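Local coordinates for serine-threonine phosphatase 2C (Toxoplasma gondii, PDB 2I44), which probably removes phosphate from phosphoserine and phosphothreonine in proteins as a metal-dependent PP2C-family phosphatase, here with calcium ions bound, at residues 76-81 against 121-126; 157-162 against 267-272; 212-217 against 224-229. One frame throughout, in Å; residues are numbered along the deposited sequence.

Contact 1: 76-81 against 121-126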
loop_
_atom_site.group_PDB
_atom_site.type_symbol
_atom_site.label_atom_id
_atom_site.label_comp_id
_atom_site.label_asym_id
_atom_site.label_seq_id
_atom_site.Cartn_x
_atom_site.Cartn_y
_atom_site.Cartn_z
ATOM N N VAL A 76 11.382 -0.039 4.751
ATOM C CA VAL A 76 12.117 -1.163 5.310
ATOM C C VAL A 76 13.081 -0.702 6.412
ATOM O O VAL A 76 13.099 -1.278 7.507
ATOM C CB VAL A 76 12.849 -1.968 4.203
ATOM C CG1 VAL A 76 13.755 -3.018 4.817
ATOM C CG2 VAL A 76 11.816 -2.662 3.320
ATOM N N PRO A 77 13.875 0.354 6.158
ATOM C CA PRO A 77 14.796 0.808 7.207
ATOM C C PRO A 77 14.056 1.202 8.491
ATOM O O PRO A 77 14.463 0.825 9.594
ATOM C CB PRO A 77 15.503 1.991 6.553
ATOM C CG PRO A 77 15.534 1.584 5.107
ATOM C CD PRO A 77 14.130 1.070 4.896
ATOM N N GLN A 78 12.965 1.946 8.353
ATOM C CA GLN A 78 12.197 2.359 9.520
ATOM C C GLN A 78 11.567 1.157 10.222
ATOM O O GLN A 78 11.502 1.106 11.450
ATOM C CB GLN A 78 11.097 3.347 9.117
ATOM C CG GLN A 78 11.587 4.755 8.805
ATOM C CD GLN A 78 12.196 5.455 10.016
ATOM O OE1 GLN A 78 12.029 5.017 11.153
ATOM N NE2 GLN A 78 12.893 6.558 9.773
ATOM N N LEU A 79 11.101 0.189 9.438
ATOM C CA LEU A 79 10.475 -0.999 10.004
ATOM C C LEU A 79 11.420 -1.750 10.932
ATOM O O LEU A 79 11.104 -1.977 12.098
ATOM C CB LEU A 79 10.013 -1.948 8.891
ATOM C CG LEU A 79 9.533 -3.327 9.354
ATOM C CD1 LEU A 79 8.288 -3.171 10.219
ATOM C CD2 LEU A 79 9.227 -4.199 8.149
ATOM N N ILE A 80 12.586 -2.122 10.416
ATOM C CA ILE A 80 13.535 -2.879 11.208
ATOM C C ILE A 80 14.255 -2.084 12.303
ATOM O O ILE A 80 14.919 -2.672 13.151
ATOM C CB ILE A 80 14.565 -3.592 10.297
ATOM C CG1 ILE A 80 15.422 -2.571 9.559
ATOM C CG2 ILE A 80 13.832 -4.479 9.289
ATOM C CD1 ILE A 80 16.396 -3.207 8.581
ATOM N N SER A 81 14.126 -0.761 12.290
ATOM C CA SER A 81 14.750 0.063 13.320
ATOM C C SER A 81 13.795 0.143 14.500
ATOM O O SER A 81 14.125 0.679 15.554
ATOM C CB SER A 81 15.020 1.474 12.796
ATOM O OG SER A 81 15.949 1.450 11.727
ATOM N N ASP A 121 6.720 8.375 7.929
ATOM C CA ASP A 121 6.066 9.605 7.506
ATOM C C ASP A 121 6.730 10.835 8.105
ATOM O O ASP A 121 6.841 11.862 7.444
ATOM C CB ASP A 121 4.575 9.615 7.850
ATOM C CG ASP A 121 3.839 10.753 7.155
ATOM O OD1 ASP A 121 3.964 10.863 5.913
ATOM O OD2 ASP A 121 3.149 11.538 7.839
ATOM N N ASN A 122 7.168 10.738 9.357
ATOM C CA ASN A 122 7.830 11.879 9.987
ATOM C C ASN A 122 9.073 12.227 9.184
ATOM O O ASN A 122 9.326 13.391 8.889
ATOM C CB ASN A 122 8.221 11.568 11.439
ATOM C CG ASN A 122 7.021 11.437 12.347
ATOM O OD1 ASN A 122 5.950 11.978 12.062
ATOM N ND2 ASN A 122 7.195 10.731 13.460
ATOM N N GLU A 123 9.837 11.209 8.808
ATOM C CA GLU A 123 11.057 11.431 8.047
ATOM C C GLU A 123 10.746 11.997 6.662
ATOM O O GLU A 123 11.434 12.898 6.179
ATOM C CB GLU A 123 11.840 10.127 7.907
ATOM C CG GLU A 123 13.279 10.345 7.471
ATOM C CD GLU A 123 13.985 9.051 7.132
ATOM O OE1 GLU A 123 13.601 8.001 7.697
ATOM O OE2 GLU A 123 14.925 9.085 6.310
ATOM N N LEU A 124 9.711 11.464 6.025
ATOM C CA LEU A 124 9.319 11.944 4.704
ATOM C C LEU A 124 8.887 13.418 4.769
ATOM O O LEU A 124 9.333 14.243 3.967
ATOM C CB LEU A 124 8.173 11.093 4.143
ATOM C CG LEU A 124 7.651 11.499 2.761
ATOM C CD1 LEU A 124 8.762 11.347 1.730
ATOM C CD2 LEU A 124 6.452 10.638 2.378
ATOM N N VAL A 125 8.021 13.739 5.727
ATOM C CA VAL A 125 7.520 15.101 5.887
ATOM C C VAL A 125 8.640 16.112 6.133
ATOM O O VAL A 125 8.571 17.249 5.663
ATOM C CB VAL A 125 6.473 15.183 7.036
ATOM C CG1 VAL A 125 6.094 16.635 7.301
ATOM C CG2 VAL A 125 5.211 14.386 6.652
ATOM N N LYS A 126 9.666 15.708 6.877
ATOM C CA LYS A 126 10.796 16.598 7.129
ATOM C C LYS A 126 11.530 16.833 5.814
ATOM O O LYS A 126 12.083 17.907 5.583
ATOM C CB LYS A 126 11.751 15.981 8.156
ATOM C CG LYS A 126 11.183 15.924 9.562
ATOM C CD LYS A 126 12.126 15.192 10.500
ATOM C CE LYS A 126 11.459 14.907 11.833
ATOM N NZ LYS A 126 12.328 14.044 12.685
#
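OE1 of Glu-123 receives the amide of Gln-78 in a short hydrogen bond, with NE2 standing 2.6 Å from OE1 and an N-H...O angle of 151°. The acceptor lies within the plane of the Gln-78 amide and is met nearly along the C-O axis of Glu-123. The two flat groups are not coplanar: their planes stand 68° apart, and one N-H to one oxygen is the whole link. Both side chains start toward the opposite helix. Glu-123 sends CG away from its backbone N (chi1 -164°) and continues extended, which carries its carboxylate well clear of helix 98-130. Gln-78 instead bends at chi2, which turns its amide toward the carboxylate. The polar ends bridge a wide spacing, since the CA atoms of Gln-78 and Glu-123 are 9.3 Å apart. Within 76-81, OG of Ser-81 donates to the carbonyl O of Pro-77 at 2.7 Å. Beneath the surface bond the helices pack through apolar groups: Leu-124 rests on Val-71 and Leu-74, and Leu-79 on Ala-112 and Met-116. The arrangement is a polar link between two neighbouring helices of the helical layer that flanks the beta-sandwich in the PP2C fold.

Contact 2: 157-162 against 267-272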
loop_
_atom_site.group_PDB
_atom_site.type_symbol
_atom_site.label_atom_id
_atom_site.label_comp_id
_atom_site.label_asym_id
_atom_site.label_seq_id
_atom_site.Cartn_x
_atom_site.Cartn_y
_atom_site.Cartn_z
ATOM N N ASP A 157 -6.125 4.803 -0.755
ATOM C CA ASP A 157 -7.048 3.981 -1.512
ATOM C C ASP A 157 -6.431 2.933 -2.417
ATOM O O ASP A 157 -7.049 2.521 -3.391
ATOM C CB ASP A 157 -8.008 4.858 -2.313
ATOM C CG ASP A 157 -7.286 5.852 -3.183
ATOM O OD1 ASP A 157 -6.079 5.658 -3.438
ATOM O OD2 ASP A 157 -7.930 6.814 -3.623
ATOM N N SER A 158 -5.202 2.523 -2.121
ATOM C CA SER A 158 -4.585 1.430 -2.870
ATOM C C SER A 158 -5.113 0.230 -2.080
ATOM O O SER A 158 -5.485 0.379 -0.910
ATOM C CB SER A 158 -3.059 1.482 -2.795
ATOM O OG SER A 158 -2.549 2.520 -3.607
ATOM N N ARG A 159 -5.155 -0.953 -2.687
ATOM C CA ARG A 159 -5.702 -2.105 -1.978
ATOM C C ARG A 159 -4.932 -3.408 -2.108
ATOM O O ARG A 159 -4.122 -3.591 -3.018
ATOM C CB ARG A 159 -7.130 -2.368 -2.458
ATOM C CG ARG A 159 -8.071 -1.185 -2.367
ATOM C CD ARG A 159 -9.386 -1.510 -3.052
ATOM N NE ARG A 159 -10.327 -0.402 -2.993
ATOM C CZ ARG A 159 -11.572 -0.463 -3.459
ATOM N NH1 ARG A 159 -12.015 -1.583 -4.019
ATOM N NH2 ARG A 159 -12.381 0.584 -3.362
ATOM N N ILE A 160 -5.223 -4.319 -1.187
ATOM C CA ILE A 160 -4.633 -5.652 -1.187
ATOM C C ILE A 160 -5.778 -6.657 -1.294
ATOM O O ILE A 160 -6.704 -6.628 -0.488
ATOM C CB ILE A 160 -3.847 -5.945 0.115
ATOM C CG1 ILE A 160 -2.688 -4.955 0.262
ATOM C CG2 ILE A 160 -3.314 -7.379 0.090
ATOM C CD1 ILE A 160 -1.798 -5.233 1.467
ATOM N N ALA A 161 -5.723 -7.526 -2.296
ATOM C CA ALA A 161 -6.758 -8.543 -2.478
ATOM C C ALA A 161 -6.170 -9.897 -2.086
ATOM O O ALA A 161 -4.959 -10.119 -2.199
ATOM C CB ALA A 161 -7.233 -8.572 -3.922
HETATM N N MSE A 162 -7.023 -10.801 -1.623
HETATM C CA MSE A 162 -6.550 -12.107 -1.187
HETATM C C MSE A 162 -7.401 -13.250 -1.725
HETATM O O MSE A 162 -8.629 -13.221 -1.642
HETATM C CB MSE A 162 -6.531 -12.161 0.345
HETATM C CG MSE A 162 -5.840 -13.390 0.927
HETATM SE SE MSE A 162 -3.914 -13.223 0.920
HETATM C CE MSE A 162 -3.685 -12.700 2.777
ATOM N N GLY A 267 -5.183 2.170 -9.907
ATOM C CA GLY A 267 -5.073 2.105 -11.356
ATOM C C GLY A 267 -5.593 0.752 -11.816
ATOM O O GLY A 267 -6.012 0.579 -12.970
ATOM N N LEU A 268 -5.553 -0.219 -10.906
ATOM C CA LEU A 268 -6.059 -1.559 -11.184
ATOM C C LEU A 268 -7.472 -1.748 -10.626
ATOM O O LEU A 268 -8.368 -2.232 -11.319
ATOM C CB LEU A 268 -5.154 -2.631 -10.566
ATOM C CG LEU A 268 -5.805 -4.026 -10.559
ATOM C CD1 LEU A 268 -5.946 -4.535 -11.999
ATOM C CD2 LEU A 268 -4.977 -5.000 -9.740
ATOM N N TRP A 269 -7.667 -1.355 -9.370
ATOM C CA TRP A 269 -8.948 -1.539 -8.696
ATOM C C TRP A 269 -10.122 -0.699 -9.196
ATOM O O TRP A 269 -11.267 -1.107 -9.060
ATOM C CB TRP A 269 -8.751 -1.340 -7.192
ATOM C CG TRP A 269 -7.677 -2.238 -6.642
ATOM C CD1 TRP A 269 -6.596 -1.865 -5.891
ATOM C CD2 TRP A 269 -7.590 -3.660 -6.794
ATOM N NE1 TRP A 269 -5.845 -2.968 -5.566
ATOM C CE2 TRP A 269 -6.434 -4.083 -6.103
ATOM C CE3 TRP A 269 -8.379 -4.618 -7.444
ATOM C CZ2 TRP A 269 -6.043 -5.429 -6.044
ATOM C CZ3 TRP A 269 -7.989 -5.966 -7.385
ATOM C CH2 TRP A 269 -6.831 -6.354 -6.688
ATOM N N ASP A 270 -9.858 0.469 -9.762
ATOM C CA ASP A 270 -10.969 1.264 -10.264
ATOM C C ASP A 270 -11.639 0.513 -11.412
ATOM O O ASP A 270 -12.792 0.771 -11.748
ATOM C CB ASP A 270 -10.494 2.646 -10.725
ATOM C CG ASP A 270 -10.159 3.568 -9.557
ATOM O OD1 ASP A 270 -10.643 3.300 -8.429
ATOM O OD2 ASP A 270 -9.429 4.565 -9.762
ATOM N N VAL A 271 -10.919 -0.446 -11.988
ATOM C CA VAL A 271 -11.457 -1.235 -13.087
ATOM C C VAL A 271 -11.840 -2.669 -12.712
ATOM O O VAL A 271 -12.939 -3.132 -13.039
ATOM C CB VAL A 271 -10.465 -1.301 -14.265
ATOM C CG1 VAL A 271 -11.084 -2.074 -15.411
ATOM C CG2 VAL A 271 -10.082 0.108 -14.713
HETATM N N MSE A 272 -10.941 -3.361 -12.019
HETATM C CA MSE A 272 -11.166 -4.758 -11.637
HETATM C C MSE A 272 -11.585 -5.005 -10.180
HETATM O O MSE A 272 -11.115 -4.332 -9.270
HETATM C CB MSE A 272 -9.891 -5.559 -11.918
HETATM C CG MSE A 272 -9.409 -5.517 -13.359
HETATM SE SE MSE A 272 -10.658 -6.411 -14.539
HETATM C CE MSE A 272 -10.455 -5.294 -16.111
#
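Trp-269 drives its indole against strand 159-166, and its NE1 donates to the carbonyl O of Arg-159 at 3.1 Å. The bond is bent, with an N-H...O angle of 143°, and the donor sits well above the carbonyl plane instead of on a lone pair. Packing is tight here: CB of Arg-159 comes within 3.4 Å of the same NE1, and CB of Ala-161 reaches CH2 of the six-membered ring at 3.6 Å. Arg-159 then runs out extended over one face of the indole, its CD 4.0 Å from CG of Trp-269. Setting CG of Arg-159 opposite its carbonyl carbon (chi1 -54°) starts this path, and the guanidinium finishes only 18° from the plane of the ring. CD2 of Leu-268 also lies over a face of the indole, 3.7 Å above the plane and toward its rim. Toward Asp-270 the contact is looser: this residue is exposed, and its OD1 remains 6.0 Å from NH2 of Arg-159. The charged end of Arg-159 pairs instead with Asp-178 and makes a cation-pi contact with Phe-174, whose ring also meets Trp-269 edge-to-face. The chemistry is thus divided: the indole N-H serves a strand carbonyl, with Ala-264 O as a weak second acceptor, the methylenes supply apolar cover, and the arginine's charge is probably balanced by Asp-178.

Contact 3: 212-217 against 224-229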
loop_
_atom_site.group_PDB
_atom_site.type_symbol
_atom_site.label_atom_id
_atom_site.label_comp_id
_atom_site.label_asym_id
_atom_site.label_seq_id
_atom_site.Cartn_x
_atom_site.Cartn_y
_atom_site.Cartn_z
ATOM N N GLY A 212 -7.466 24.114 5.558
ATOM C CA GLY A 212 -8.127 25.319 6.031
ATOM C C GLY A 212 -7.615 26.586 5.377
ATOM O O GLY A 212 -8.282 27.624 5.406
ATOM N N ASP A 213 -6.430 26.508 4.781
ATOM C CA ASP A 213 -5.821 27.659 4.129
ATOM C C ASP A 213 -6.020 27.635 2.614
ATOM O O ASP A 213 -5.517 28.504 1.900
ATOM C CB ASP A 213 -4.329 27.692 4.451
ATOM C CG ASP A 213 -3.604 26.450 3.970
ATOM O OD1 ASP A 213 -4.287 25.461 3.631
ATOM O OD2 ASP A 213 -2.358 26.459 3.935
ATOM N N PHE A 214 -6.771 26.651 2.132
ATOM C CA PHE A 214 -7.010 26.506 0.699
ATOM C C PHE A 214 -7.524 27.764 0.027
ATOM O O PHE A 214 -6.969 28.221 -0.972
ATOM C CB PHE A 214 -8.012 25.383 0.436
ATOM C CG PHE A 214 -8.234 25.099 -1.023
ATOM C CD1 PHE A 214 -7.437 24.176 -1.694
ATOM C CD2 PHE A 214 -9.237 25.756 -1.727
ATOM C CE1 PHE A 214 -7.637 23.912 -3.051
ATOM C CE2 PHE A 214 -9.445 25.501 -3.082
ATOM C CZ PHE A 214 -8.642 24.574 -3.744
ATOM N N SER A 215 -8.596 28.320 0.576
ATOM C CA SER A 215 -9.198 29.512 -0.001
ATOM C C SER A 215 -8.226 30.684 -0.051
ATOM O O SER A 215 -8.102 31.354 -1.072
ATOM C CB SER A 215 -10.452 29.900 0.786
ATOM O OG SER A 215 -11.216 30.850 0.063
ATOM N N PHE A 216 -7.527 30.933 1.048
ATOM C CA PHE A 216 -6.581 32.038 1.065
ATOM C C PHE A 216 -5.437 31.834 0.082
ATOM O O PHE A 216 -5.038 32.768 -0.616
ATOM C CB PHE A 216 -6.042 32.267 2.482
ATOM C CG PHE A 216 -6.976 33.059 3.355
ATOM C CD1 PHE A 216 -7.479 34.287 2.918
ATOM C CD2 PHE A 216 -7.345 32.592 4.615
ATOM C CE1 PHE A 216 -8.339 35.040 3.722
ATOM C CE2 PHE A 216 -8.204 33.336 5.430
ATOM C CZ PHE A 216 -8.699 34.563 4.982
ATOM N N ARG A 217 -4.916 30.617 0.008
ATOM C CA ARG A 217 -3.823 30.349 -0.915
ATOM C C ARG A 217 -4.308 30.406 -2.355
ATOM O O ARG A 217 -3.537 30.717 -3.267
ATOM C CB ARG A 217 -3.197 28.989 -0.609
ATOM C CG ARG A 217 -2.670 28.923 0.808
ATOM C CD ARG A 217 -2.110 27.570 1.159
ATOM N NE ARG A 217 -0.900 27.263 0.411
ATOM C CZ ARG A 217 0.014 26.389 0.818
ATOM N NH1 ARG A 217 -0.159 25.749 1.967
ATOM N NH2 ARG A 217 1.096 26.161 0.084
ATOM N N PRO A 224 -3.163 25.670 -4.146
ATOM C CA PRO A 224 -3.351 24.742 -3.026
ATOM C C PRO A 224 -3.907 23.431 -3.587
ATOM O O PRO A 224 -4.668 23.445 -4.558
ATOM C CB PRO A 224 -4.355 25.477 -2.135
ATOM C CG PRO A 224 -5.178 26.238 -3.130
ATOM C CD PRO A 224 -4.116 26.791 -4.059
HETATM N N MSE A 225 -3.524 22.305 -2.994
HETATM C CA MSE A 225 -3.990 21.018 -3.495
HETATM C C MSE A 225 -4.954 20.285 -2.576
HETATM O O MSE A 225 -5.037 20.569 -1.379
HETATM C CB MSE A 225 -2.794 20.117 -3.807
HETATM C CG MSE A 225 -1.851 20.674 -4.873
HETATM SE SE MSE A 225 -2.667 20.733 -6.649
HETATM C CE MSE A 225 -2.941 22.629 -6.806
ATOM N N GLN A 226 -5.668 19.331 -3.170
ATOM C CA GLN A 226 -6.660 18.505 -2.490
ATOM C C GLN A 226 -6.401 17.030 -2.787
ATOM O O GLN A 226 -5.737 16.691 -3.757
ATOM C CB GLN A 226 -8.059 18.849 -2.990
ATOM C CG GLN A 226 -8.498 20.269 -2.730
ATOM C CD GLN A 226 -9.646 20.690 -3.633
ATOM O OE1 GLN A 226 -9.479 20.817 -4.855
ATOM N NE2 GLN A 226 -10.816 20.905 -3.042
ATOM N N LEU A 227 -6.944 16.156 -1.950
ATOM C CA LEU A 227 -6.780 14.721 -2.136
ATOM C C LEU A 227 -8.129 14.044 -1.982
ATOM O O LEU A 227 -9.019 14.557 -1.302
ATOM C CB LEU A 227 -5.801 14.155 -1.103
ATOM C CG LEU A 227 -4.385 14.736 -1.116
ATOM C CD1 LEU A 227 -3.554 14.076 -0.029
ATOM C CD2 LEU A 227 -3.754 14.501 -2.485
ATOM N N GLN A 228 -8.288 12.893 -2.621
ATOM C CA GLN A 228 -9.542 12.170 -2.517
ATOM C C GLN A 228 -9.473 11.000 -1.541
ATOM O O GLN A 228 -10.349 10.145 -1.515
ATOM C CB GLN A 228 -10.012 11.736 -3.906
ATOM C CG GLN A 228 -10.514 12.924 -4.707
ATOM C CD GLN A 228 -10.880 12.578 -6.134
ATOM O OE1 GLN A 228 -10.062 12.049 -6.888
ATOM N NE2 GLN A 228 -12.115 12.884 -6.516
ATOM N N TYR A 229 -8.408 10.967 -0.747
ATOM C CA TYR A 229 -8.258 9.967 0.301
ATOM C C TYR A 229 -7.810 10.736 1.547
ATOM O O TYR A 229 -7.104 11.747 1.447
ATOM C CB TYR A 229 -7.284 8.844 -0.092
ATOM C CG TYR A 229 -5.988 9.255 -0.736
ATOM C CD1 TYR A 229 -4.846 9.475 0.030
ATOM C CD2 TYR A 229 -5.886 9.379 -2.120
ATOM C CE1 TYR A 229 -3.630 9.805 -0.572
ATOM C CE2 TYR A 229 -4.678 9.709 -2.726
ATOM C CZ TYR A 229 -3.556 9.919 -1.945
ATOM O OH TYR A 229 -2.355 10.231 -2.529
#
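Phe-214 lays one face of its ring against the pyrrolidine of Pro-224, whose CG stands 3.6 Å from the ring centroid and 25° off the normal. This CH-pi contact is displaced toward the CD1-CE1 side of the ring, where CB of Pro-224 also comes within 3.4 Å of CD1. The carbonyl O of Pro-224 approaches CE1 of Phe-214 at 3.4 Å, while the carbonyl O of Met-225 lies near the ring plane at its edge. With CG of Phe-214 opposite its backbone N (chi1 -176°), the ring reaches out from the start of helix 214-219 over the returning chain. A short helix and the irregular segment after it pack together here, in the part of the PP2C chain between strands 208-210 and 233-234, which probably corresponds to the flap of this family. Gln-226 adds a further apolar touch, its CG lying 3.8 Å from CE1 of Phe-214 and approaching the ring obliquely. One helical turn on, CB of Arg-217 meets CB of Pro-224 at 4.0 Å, so the proline is held against two residues of the helix. The guanidinium of Arg-217 turns back to Asp-213, with NH1 bonded to OD2 at 3.0 Å in a nearly straight hydrogen bond (168°) that is part of a salt bridge. Asp-237 is a second carboxylate partner of that NH1, and Arg-210 makes a cation-pi contact with the Phe-214 ring.

Contact 1 closes first along the chain, whereas contact 3 is nested inside the long loop that contact 2 closes. Their centres form a nearly equilateral triangle, 25 to 26 Å on a side, with contacts 1 and 2 on opposite sides of the chain's centre. Contacts 2 and 3 alone touch: OD2 of Asp-157 packs 3.6 Å from CD2 of Tyr-229. In contact 2 the Trp-269 side chain is about 5 Å from that of the calcium ligand Asp-266 and about 9 Å from a calcium ion. In contact 3 the Met-225 side chain is about 12 Å from a calcium ion; contact 1 lies away from the site.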